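Local coordinates for putative lipoprotein GNA1162 (Neisseria meningitidis, PDB 4HRV) that is of unknown function but belongs to the GNA1162-like (DUF799) family, a sequence family grouped in the TolB_N clan, at residues B[15-23]-B[67-78]; B[84-95]-B[107-118]. The protein carries 3 engineered substitutions. All coordinates share one frame; numbering follows the deposited sequence.

Contact 1. Residues B[15-23]-B[67-78]; sequences SILVVPPLN and AADIHAVRPEKL
Helix-on-strand packing, mostly apolar but fastened by one histidine hydrogen bond, joins the N-terminal strand 15-23 to the short helices 67-72 and 75-82 that lie over one face of the mixed sheet. The polar link sits where the strand is interrupted by Pro20 and Pro21. There His71 NE2 donates to Pro20 O at 2.7 Å; the N-H...O angle of 145° is moderately bent, yet the oxygen lies in the plane of the imidazole. One face of the same ring is taken by Leu22, whose CG stands 3.8 Å from the ring centroid and almost on its normal, a CH-pi contact. Leu22 continues past the ring to the helix backbone, its CD2 resting 3.6 Å from Ala68 N.

Val19 divides its two methyls between neighbours: CG2 approaches the His71 ring obliquely, while CG1 lies against Ile70 CG2 and against Leu78 CD1. In Ile70, CG2 stands trans to the backbone N and CG1 beside it (chi1 -66°), which sends CG2 to Val19 CB at 3.7 Å and lets CD1 reach Pro20 CG at 3.9 Å. Farther along, Leu17 and Leu78 cross at about a right angle, CD2 to CD1 4.0 Å. Phe59 of helix 52-61 also touches Val19, Ile70 and Leu78, and Tyr89 of strand 86-99 meets the His71 ring at an inclined angle.

NE2 as donor implies a proton on that nitrogen, and the in-plane bond together with the leucine over the face would restrict the ring's rotation.

Contact 2. Residues B[84-95]-B[107-118]; sequences NDAVLYITVTEY and TVSAKARLVDSR
Arg113 lays its guanidinium flat on the ring of Tyr89, the two planes 10° apart and their centres separated by 4.3 Å, an offset cation-pi stack across a hydrogen-bonded pair. With CG placed between the backbone N and the carbonyl carbon (chi1 68°) and the chain extended to NE, Arg113 turns back over its neighbour; Val87 CG1 occupies the opposite ring face, and Val115 CG2 meets the ring edge at Tyr89 CE1, 3.6 Å away.

The pairing is broken by a classic beta bulge, in which Thr93 and Glu94 both face Ser109. Ser109 O accepts from Thr93 N at 2.9 Å and from Glu94 N at 3.2 Å, both donors lying on the same face of its plane, while Ser109 OG bonds to Ser129 of strand 122-133. Both features belong to the antiparallel hairpin of strands 86-99 and 104-116, regular from Val87-Val115 through Tyr89-Arg113 to Thr91-Lys111. The face opposite Tyr89 carries Leu88, Ile90, Val92, Ala110, Ala112 and Leu114; on it Met144 of the second subunit packs on Leu88 and Val149 of that subunit on Ala110.

Beyond the strand ends, Ser117 N donates to Asp85 O at 2.8 Å. Arg118 NH1 then makes a nearly straight salt bridge of 3.0 Å to the anti side of Asp85 OD1, and Arg118 N closes an Asx turn on Asp116 OD1.

Overall arrangement
The two contacts follow one another along the chain, contact 1 closing before contact 2 opens, and their centres lie about 9 Å apart. They share the mixed sheet, in which strand 15-23 runs parallel to its neighbour 86-99, and helix 75-82 leads directly from one contact to the other. Leu17 O and Leu88 N, 2.7 Å apart, probably form a hydrogen bond between these strands; Pro75 O also accepts from Ser117 OG. Contact 1 thus places the short helices on one sheet face, while contact 2 builds the central hairpin, whose opposite face meets the second subunit. The sheet thus separates helices 67-72 and 75-82 from the second subunit.

Contact 1. Residues B[15-23]-B[67-78]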
loop_
_atom_site.group_PDB
_atom_site.type_symbol
_atom_site.label_atom_id
_atom_site.label_comp_id
_atom_site.label_asym_id
_atom_site.label_seq_id
_atom_site.Cartn_x
_atom_site.Cartn_y
_atom_site.Cartn_z
ATOM N N SER B 15 14.578 -7.327 17.404
ATOM C CA SER B 15 15.539 -6.714 16.480
ATOM C C SER B 15 15.513 -7.315 15.070
ATOM O O SER B 15 15.604 -8.523 14.886
ATOM C CB SER B 15 16.961 -6.755 17.044
ATOM O OG SER B 15 17.500 -8.059 17.031
ATOM N N ILE B 16 15.412 -6.448 14.075
ATOM C CA ILE B 16 15.260 -6.894 12.703
ATOM C C ILE B 16 16.339 -6.321 11.810
ATOM O O ILE B 16 16.482 -5.098 11.703
ATOM C CB ILE B 16 13.912 -6.467 12.138
ATOM C CG1 ILE B 16 12.774 -7.161 12.889
ATOM C CG2 ILE B 16 13.830 -6.762 10.648
ATOM C CD1 ILE B 16 11.395 -6.755 12.362
ATOM N N LEU B 17 17.075 -7.221 11.165
ATOM C CA LEU B 17 18.016 -6.867 10.112
ATOM C C LEU B 17 17.291 -6.836 8.765
ATOM O O LEU B 17 16.756 -7.849 8.303
ATOM C CB LEU B 17 19.165 -7.888 10.058
ATOM C CG LEU B 17 20.222 -7.672 8.971
ATOM C CD1 LEU B 17 20.957 -6.370 9.212
ATOM C CD2 LEU B 17 21.220 -8.845 8.904
ATOM N N VAL B 18 17.251 -5.665 8.144
ATOM C CA VAL B 18 16.772 -5.573 6.778
ATOM C C VAL B 18 17.960 -5.573 5.839
ATOM O O VAL B 18 18.804 -4.671 5.873
ATOM C CB VAL B 18 15.896 -4.328 6.540
ATOM C CG1 VAL B 18 15.213 -4.437 5.180
ATOM C CG2 VAL B 18 14.861 -4.205 7.669
ATOM N N VAL B 19 18.047 -6.611 5.015
ATOM C CA VAL B 19 19.144 -6.702 4.068
ATOM C C VAL B 19 18.749 -5.965 2.791
ATOM O O VAL B 19 17.565 -5.769 2.530
ATOM C CB VAL B 19 19.526 -8.159 3.737
ATOM C CG1 VAL B 19 20.078 -8.879 4.987
ATOM C CG2 VAL B 19 18.358 -8.889 3.134
ATOM N N PRO B 20 19.745 -5.526 2.010
ATOM C CA PRO B 20 19.468 -4.871 0.730
ATOM C C PRO B 20 18.485 -5.696 -0.080
ATOM O O PRO B 20 18.702 -6.890 -0.281
ATOM C CB PRO B 20 20.834 -4.852 0.049
ATOM C CG PRO B 20 21.799 -4.763 1.170
ATOM C CD PRO B 20 21.182 -5.538 2.327
ATOM N N PRO B 21 17.392 -5.070 -0.538
ATOM C CA PRO B 21 16.386 -5.843 -1.265
ATOM C C PRO B 21 16.885 -6.362 -2.607
ATOM O O PRO B 21 17.710 -5.723 -3.255
ATOM C CB PRO B 21 15.240 -4.832 -1.455
ATOM C CG PRO B 21 15.408 -3.870 -0.302
ATOM C CD PRO B 21 16.909 -3.722 -0.192
ATOM N N LEU B 22 16.393 -7.531 -2.997
ATOM C CA LEU B 22 16.704 -8.118 -4.287
ATOM C C LEU B 22 15.881 -7.418 -5.352
ATOM O O LEU B 22 14.694 -7.135 -5.155
ATOM C CB LEU B 22 16.326 -9.593 -4.299
ATOM C CG LEU B 22 17.393 -10.674 -4.243
ATOM C CD1 LEU B 22 16.748 -11.988 -4.659
ATOM C CD2 LEU B 22 18.591 -10.321 -5.137
ATOM N N ASN B 23 16.499 -7.144 -6.490
ATOM C CA ASN B 23 15.775 -6.538 -7.597
ATOM C C ASN B 23 15.574 -7.578 -8.685
ATOM O O ASN B 23 16.532 -7.997 -9.330
ATOM C CB ASN B 23 16.549 -5.335 -8.142
ATOM C CG ASN B 23 15.735 -4.498 -9.128
ATOM O OD1 ASN B 23 14.616 -4.855 -9.509
ATOM N ND2 ASN B 23 16.307 -3.378 -9.549
ATOM N N ALA B 67 23.171 -7.698 -3.777
ATOM C CA ALA B 67 22.030 -8.156 -3.003
ATOM C C ALA B 67 21.813 -9.664 -3.127
ATOM O O ALA B 67 21.436 -10.312 -2.165
ATOM C CB ALA B 67 20.778 -7.399 -3.404
ATOM N N ALA B 68 22.054 -10.224 -4.309
ATOM C CA ALA B 68 21.848 -11.655 -4.498
ATOM C C ALA B 68 22.822 -12.453 -3.635
ATOM O O ALA B 68 22.485 -13.510 -3.123
ATOM C CB ALA B 68 21.995 -12.037 -5.961
ATOM N N ASP B 69 24.040 -11.958 -3.487
ATOM C CA ASP B 69 24.992 -12.626 -2.611
ATOM C C ASP B 69 24.421 -12.605 -1.189
ATOM O O ASP B 69 24.428 -13.616 -0.482
ATOM C CB ASP B 69 26.354 -11.925 -2.621
ATOM C CG ASP B 69 27.149 -12.189 -3.891
ATOM O OD1 ASP B 69 27.008 -13.285 -4.476
ATOM O OD2 ASP B 69 27.915 -11.290 -4.297
ATOM N N ILE B 70 23.922 -11.446 -0.778
ATOM C CA ILE B 70 23.489 -11.270 0.614
ATOM C C ILE B 70 22.298 -12.160 0.970
ATOM O O ILE B 70 22.311 -12.845 2.000
ATOM C CB ILE B 70 23.252 -9.789 0.951
ATOM C CG1 ILE B 70 24.589 -9.040 0.886
ATOM C CG2 ILE B 70 22.620 -9.637 2.340
ATOM C CD1 ILE B 70 24.477 -7.540 0.826
ATOM N N HIS B 71 21.297 -12.185 0.098
ATOM C CA HIS B 71 20.113 -13.011 0.299
ATOM C C HIS B 71 20.424 -14.500 0.312
ATOM O O HIS B 71 19.577 -15.308 0.695
ATOM C CB HIS B 71 19.078 -12.735 -0.783
ATOM C CG HIS B 71 18.342 -11.449 -0.602
ATOM N ND1 HIS B 71 16.967 -11.388 -0.544
ATOM C CD2 HIS B 71 18.782 -10.175 -0.473
ATOM C CE1 HIS B 71 16.588 -10.131 -0.398
ATOM N NE2 HIS B 71 17.670 -9.374 -0.346
ATOM N N ALA B 72 21.630 -14.850 -0.132
ATOM C CA ALA B 72 22.078 -16.238 -0.173
ATOM C C ALA B 72 22.788 -16.682 1.110
ATOM O O ALA B 72 22.936 -17.880 1.366
ATOM C CB ALA B 72 22.990 -16.449 -1.380
ATOM N N VAL B 73 23.255 -15.722 1.899
ATOM C CA VAL B 73 23.968 -16.026 3.131
ATOM C C VAL B 73 23.024 -16.705 4.107
ATOM O O VAL B 73 21.877 -16.298 4.232
ATOM C CB VAL B 73 24.482 -14.738 3.794
ATOM C CG1 VAL B 73 25.071 -15.034 5.175
ATOM C CG2 VAL B 73 25.515 -14.064 2.904
ATOM N N ARG B 74 23.487 -17.739 4.805
ATOM C CA ARG B 74 22.632 -18.353 5.820
ATOM C C ARG B 74 22.309 -17.351 6.927
ATOM O O ARG B 74 23.183 -16.617 7.389
ATOM C CB ARG B 74 23.272 -19.630 6.396
ATOM C CG ARG B 74 23.240 -20.794 5.414
ATOM C CD ARG B 74 23.351 -22.142 6.101
ATOM N NE ARG B 74 24.529 -22.232 6.957
ATOM C CZ ARG B 74 24.483 -22.207 8.285
ATOM N NH1 ARG B 74 23.312 -22.103 8.900
ATOM N NH2 ARG B 74 25.599 -22.295 9.000
ATOM N N PRO B 75 21.046 -17.321 7.369
ATOM C CA PRO B 75 20.655 -16.338 8.382
ATOM C C PRO B 75 21.492 -16.452 9.646
ATOM O O PRO B 75 21.792 -15.440 10.270
ATOM C CB PRO B 75 19.195 -16.699 8.671
ATOM C CG PRO B 75 18.725 -17.334 7.403
ATOM C CD PRO B 75 19.902 -18.124 6.913
ATOM N N GLU B 76 21.875 -17.669 10.018
ATOM C CA GLU B 76 22.668 -17.869 11.224
ATOM C C GLU B 76 24.007 -17.126 11.133
ATOM O O GLU B 76 24.536 -16.662 12.132
ATOM C CB GLU B 76 22.904 -19.366 11.466
ATOM C CG GLU B 76 21.629 -20.203 11.580
ATOM C CD GLU B 76 20.950 -20.482 10.240
ATOM O OE1 GLU B 76 21.472 -20.068 9.181
ATOM O OE2 GLU B 76 19.879 -21.127 10.247
ATOM N N LYS B 77 24.546 -17.020 9.927
ATOM C CA LYS B 77 25.770 -16.262 9.699
ATOM C C LYS B 77 25.507 -14.772 9.919
ATOM O O LYS B 77 26.311 -14.071 10.546
ATOM C CB LYS B 77 26.278 -16.486 8.279
ATOM C CG LYS B 77 26.744 -17.913 7.982
ATOM C CD LYS B 77 27.924 -18.302 8.861
ATOM C CE LYS B 77 28.757 -19.387 8.200
ATOM N NZ LYS B 77 27.903 -20.502 7.707
ATOM N N LEU B 78 24.385 -14.286 9.387
ATOM C CA LEU B 78 23.999 -12.897 9.620
ATOM C C LEU B 78 23.913 -12.602 11.104
ATOM O O LEU B 78 24.421 -11.581 11.571
ATOM C CB LEU B 78 22.676 -12.561 8.927
ATOM C CG LEU B 78 22.712 -12.701 7.409
ATOM C CD1 LEU B 78 21.377 -12.238 6.819
ATOM C CD2 LEU B 78 23.864 -11.892 6.856
#

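Contact 2. Residues B[84-95]-B[107-118]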
loop_
_atom_site.group_PDB
_atom_site.type_symbol
_atom_site.label_atom_id
_atom_site.label_comp_id
_atom_site.label_asym_id
_atom_site.label_seq_id
_atom_site.Cartn_x
_atom_site.Cartn_y
_atom_site.Cartn_z
ATOM N N ASN B 84 21.235 -9.859 15.384
ATOM C CA ASN B 84 19.807 -9.681 15.129
ATOM C C ASN B 84 18.936 -10.916 15.431
ATOM O O ASN B 84 19.346 -12.044 15.195
ATOM C CB ASN B 84 19.596 -9.259 13.663
ATOM C CG ASN B 84 20.142 -10.276 12.675
ATOM O OD1 ASN B 84 19.397 -10.831 11.877
ATOM N ND2 ASN B 84 21.446 -10.529 12.729
ATOM N N ASP B 85 17.717 -10.692 15.919
ATOM C CA ASP B 85 16.770 -11.789 16.120
ATOM C C ASP B 85 16.182 -12.299 14.800
ATOM O O ASP B 85 15.934 -13.490 14.640
ATOM C CB ASP B 85 15.615 -11.357 17.024
ATOM C CG ASP B 85 16.073 -10.914 18.403
ATOM O OD1 ASP B 85 16.939 -11.581 19.000
ATOM O OD2 ASP B 85 15.542 -9.894 18.891
ATOM N N ALA B 86 15.933 -11.398 13.857
ATOM C CA ALA B 86 15.294 -11.811 12.616
ATOM C C ALA B 86 15.853 -11.071 11.421
ATOM O O ALA B 86 16.484 -10.025 11.566
ATOM C CB ALA B 86 13.783 -11.621 12.713
ATOM N N VAL B 87 15.625 -11.622 10.235
ATOM C CA VAL B 87 16.083 -10.988 9.012
ATOM C C VAL B 87 14.895 -10.770 8.121
ATOM O O VAL B 87 14.060 -11.662 7.944
ATOM C CB VAL B 87 17.105 -11.868 8.245
ATOM C CG1 VAL B 87 17.687 -11.108 7.058
ATOM C CG2 VAL B 87 18.204 -12.331 9.183
ATOM N N LEU B 88 14.821 -9.572 7.558
ATOM C CA LEU B 88 13.754 -9.238 6.634
ATOM C C LEU B 88 14.276 -9.224 5.211
ATOM O O LEU B 88 15.205 -8.483 4.885
ATOM C CB LEU B 88 13.138 -7.885 7.011
ATOM C CG LEU B 88 12.019 -7.377 6.095
ATOM C CD1 LEU B 88 10.772 -8.249 6.229
ATOM C CD2 LEU B 88 11.707 -5.927 6.430
ATOM N N TYR B 89 13.705 -10.089 4.378
ATOM C CA TYR B 89 14.092 -10.177 2.975
ATOM C C TYR B 89 13.003 -9.564 2.090
ATOM O O TYR B 89 11.854 -10.014 2.103
ATOM C CB TYR B 89 14.285 -11.631 2.552
ATOM C CG TYR B 89 15.400 -12.353 3.283
ATOM C CD1 TYR B 89 15.123 -13.259 4.302
ATOM C CD2 TYR B 89 16.742 -12.132 2.946
ATOM C CE1 TYR B 89 16.164 -13.931 4.971
ATOM C CE2 TYR B 89 17.774 -12.792 3.618
ATOM C CZ TYR B 89 17.477 -13.692 4.612
ATOM O OH TYR B 89 18.499 -14.335 5.283
ATOM N N ILE B 90 13.375 -8.567 1.303
ATOM C CA ILE B 90 12.426 -7.965 0.359
ATOM C C ILE B 90 12.884 -8.212 -1.067
ATOM O O ILE B 90 14.065 -8.084 -1.366
ATOM C CB ILE B 90 12.331 -6.464 0.581
ATOM C CG1 ILE B 90 11.874 -6.179 2.020
ATOM C CG2 ILE B 90 11.394 -5.822 -0.452
ATOM C CD1 ILE B 90 12.049 -4.741 2.423
ATOM N N THR B 91 11.944 -8.566 -1.936
ATOM C CA THR B 91 12.200 -8.716 -3.360
ATOM C C THR B 91 11.197 -7.893 -4.185
ATOM O O THR B 91 9.984 -8.033 -4.027
ATOM C CB THR B 91 12.117 -10.195 -3.786
ATOM O OG1 THR B 91 13.094 -10.943 -3.066
ATOM C CG2 THR B 91 12.365 -10.355 -5.284
ATOM N N VAL B 92 11.720 -7.017 -5.035
ATOM C CA VAL B 92 10.898 -6.296 -5.998
ATOM C C VAL B 92 10.758 -7.157 -7.249
ATOM O O VAL B 92 11.754 -7.472 -7.912
ATOM C CB VAL B 92 11.525 -4.944 -6.377
ATOM C CG1 VAL B 92 10.753 -4.300 -7.560
ATOM C CG2 VAL B 92 11.537 -4.018 -5.176
ATOM N N THR B 93 9.525 -7.551 -7.556
ATOM C CA THR B 93 9.262 -8.464 -8.662
ATOM C C THR B 93 8.759 -7.724 -9.895
ATOM O O THR B 93 8.842 -8.232 -11.017
ATOM C CB THR B 93 8.235 -9.531 -8.254
ATOM O OG1 THR B 93 6.997 -8.896 -7.891
ATOM C CG2 THR B 93 8.755 -10.321 -7.073
ATOM N N GLU B 94 8.235 -6.521 -9.689
ATOM C CA GLU B 94 7.829 -5.691 -10.813
ATOM C C GLU B 94 8.137 -4.212 -10.577
ATOM O O GLU B 94 7.995 -3.703 -9.475
ATOM C CB GLU B 94 6.341 -5.893 -11.114
ATOM C CG GLU B 94 5.911 -5.295 -12.428
ATOM C CD GLU B 94 4.573 -5.828 -12.902
ATOM O OE1 GLU B 94 4.377 -5.931 -14.135
ATOM O OE2 GLU B 94 3.723 -6.145 -12.039
ATOM N N TYR B 95 8.559 -3.520 -11.625
ATOM C CA TYR B 95 8.815 -2.094 -11.522
ATOM C C TYR B 95 8.883 -1.484 -12.904
ATOM O O TYR B 95 9.779 -1.803 -13.686
ATOM C CB TYR B 95 10.127 -1.834 -10.792
ATOM C CG TYR B 95 10.414 -0.374 -10.508
ATOM C CD1 TYR B 95 10.919 0.470 -11.500
ATOM C CD2 TYR B 95 10.200 0.159 -9.245
ATOM C CE1 TYR B 95 11.193 1.805 -11.237
ATOM C CE2 TYR B 95 10.475 1.488 -8.971
ATOM C CZ TYR B 95 10.963 2.308 -9.968
ATOM O OH TYR B 95 11.228 3.625 -9.683
ATOM N N THR B 107 3.499 0.391 -12.273
ATOM C CA THR B 107 3.223 -0.723 -11.394
ATOM C C THR B 107 4.490 -1.047 -10.615
ATOM O O THR B 107 5.567 -1.119 -11.196
ATOM C CB THR B 107 2.817 -1.970 -12.205
ATOM O OG1 THR B 107 1.581 -1.728 -12.892
ATOM C CG2 THR B 107 2.662 -3.175 -11.292
ATOM N N VAL B 108 4.355 -1.218 -9.305
ATOM C CA VAL B 108 5.430 -1.761 -8.483
ATOM C C VAL B 108 4.860 -2.900 -7.647
ATOM O O VAL B 108 3.806 -2.755 -7.036
ATOM C CB VAL B 108 6.042 -0.709 -7.538
ATOM C CG1 VAL B 108 7.213 -1.328 -6.741
ATOM C CG2 VAL B 108 6.544 0.464 -8.327
ATOM N N SER B 109 5.550 -4.036 -7.636
ATOM C CA SER B 109 5.129 -5.171 -6.838
ATOM C C SER B 109 6.359 -5.697 -6.108
ATOM O O SER B 109 7.458 -5.730 -6.670
ATOM C CB SER B 109 4.546 -6.277 -7.712
ATOM O OG SER B 109 3.536 -5.791 -8.574
ATOM N N ALA B 110 6.165 -6.084 -4.857
ATOM C CA ALA B 110 7.244 -6.600 -4.032
ATOM C C ALA B 110 6.680 -7.658 -3.100
ATOM O O ALA B 110 5.486 -7.675 -2.801
ATOM C CB ALA B 110 7.898 -5.483 -3.239
ATOM N N LYS B 111 7.548 -8.550 -2.656
ATOM C CA LYS B 111 7.159 -9.584 -1.736
ATOM C C LYS B 111 8.228 -9.617 -0.653
ATOM O O LYS B 111 9.354 -9.178 -0.872
ATOM C CB LYS B 111 7.045 -10.921 -2.460
ATOM C CG LYS B 111 8.335 -11.394 -3.115
ATOM C CD LYS B 111 8.081 -12.645 -3.946
ATOM C CE LYS B 111 9.348 -13.135 -4.628
ATOM N NZ LYS B 111 9.086 -14.334 -5.474
ATOM N N ALA B 112 7.866 -10.075 0.534
ATOM C CA ALA B 112 8.817 -10.066 1.631
ATOM C C ALA B 112 8.554 -11.212 2.577
ATOM O O ALA B 112 7.447 -11.744 2.627
ATOM C CB ALA B 112 8.773 -8.745 2.374
ATOM N N ARG B 113 9.595 -11.617 3.301
ATOM C CA ARG B 113 9.436 -12.600 4.344
ATOM C C ARG B 113 10.348 -12.260 5.512
ATOM O O ARG B 113 11.467 -11.787 5.317
ATOM C CB ARG B 113 9.736 -14.001 3.810
ATOM C CG ARG B 113 11.186 -14.239 3.443
ATOM C CD ARG B 113 11.366 -15.595 2.769
ATOM N NE ARG B 113 12.767 -16.014 2.782
ATOM C CZ ARG B 113 13.680 -15.550 1.935
ATOM N NH1 ARG B 113 13.330 -14.660 1.015
ATOM N NH2 ARG B 113 14.933 -15.968 2.008
ATOM N N LEU B 114 9.856 -12.489 6.726
ATOM C CA LEU B 114 10.648 -12.267 7.930
ATOM C C LEU B 114 11.071 -13.621 8.489
ATOM O O LEU B 114 10.235 -14.477 8.735
ATOM C CB LEU B 114 9.825 -11.542 8.990
ATOM C CG LEU B 114 10.637 -11.134 10.221
ATOM C CD1 LEU B 114 11.583 -10.012 9.835
ATOM C CD2 LEU B 114 9.748 -10.704 11.386
ATOM N N VAL B 115 12.361 -13.826 8.680
ATOM C CA VAL B 115 12.809 -15.111 9.204
ATOM C C VAL B 115 13.610 -15.000 10.492
ATOM O O VAL B 115 14.403 -14.084 10.683
ATOM C CB VAL B 115 13.608 -15.940 8.168
ATOM C CG1 VAL B 115 12.945 -15.887 6.828
ATOM C CG2 VAL B 115 15.052 -15.474 8.086
ATOM N N ASP B 116 13.392 -15.968 11.370
ATOM C CA ASP B 116 14.139 -16.081 12.604
ATOM C C ASP B 116 15.604 -16.318 12.243
ATOM O O ASP B 116 15.923 -17.230 11.493
ATOM C CB ASP B 116 13.565 -17.240 13.425
ATOM C CG ASP B 116 14.263 -17.428 14.767
ATOM O OD1 ASP B 116 15.511 -17.420 14.813
ATOM O OD2 ASP B 116 13.548 -17.595 15.777
ATOM N N SER B 117 16.490 -15.474 12.753
ATOM C CA SER B 117 17.869 -15.489 12.300
ATOM C C SER B 117 18.663 -16.628 12.932
ATOM O O SER B 117 19.739 -16.969 12.451
ATOM C CB SER B 117 18.550 -14.143 12.577
ATOM O OG SER B 117 19.688 -13.962 11.739
ATOM N N ARG B 118 18.120 -17.212 13.999
ATOM C CA ARG B 118 18.779 -18.320 14.688
ATOM C C ARG B 118 18.508 -19.692 14.051
ATOM O O ARG B 118 19.384 -20.551 14.045
ATOM C CB ARG B 118 18.409 -18.334 16.178
ATOM C CG ARG B 118 18.898 -17.107 16.933
ATOM C CD ARG B 118 18.517 -17.129 18.405
ATOM N NE ARG B 118 19.247 -16.121 19.173
ATOM C CZ ARG B 118 18.853 -14.861 19.329
ATOM N NH1 ARG B 118 17.723 -14.434 18.772
ATOM N NH2 ARG B 118 19.587 -14.022 20.047
#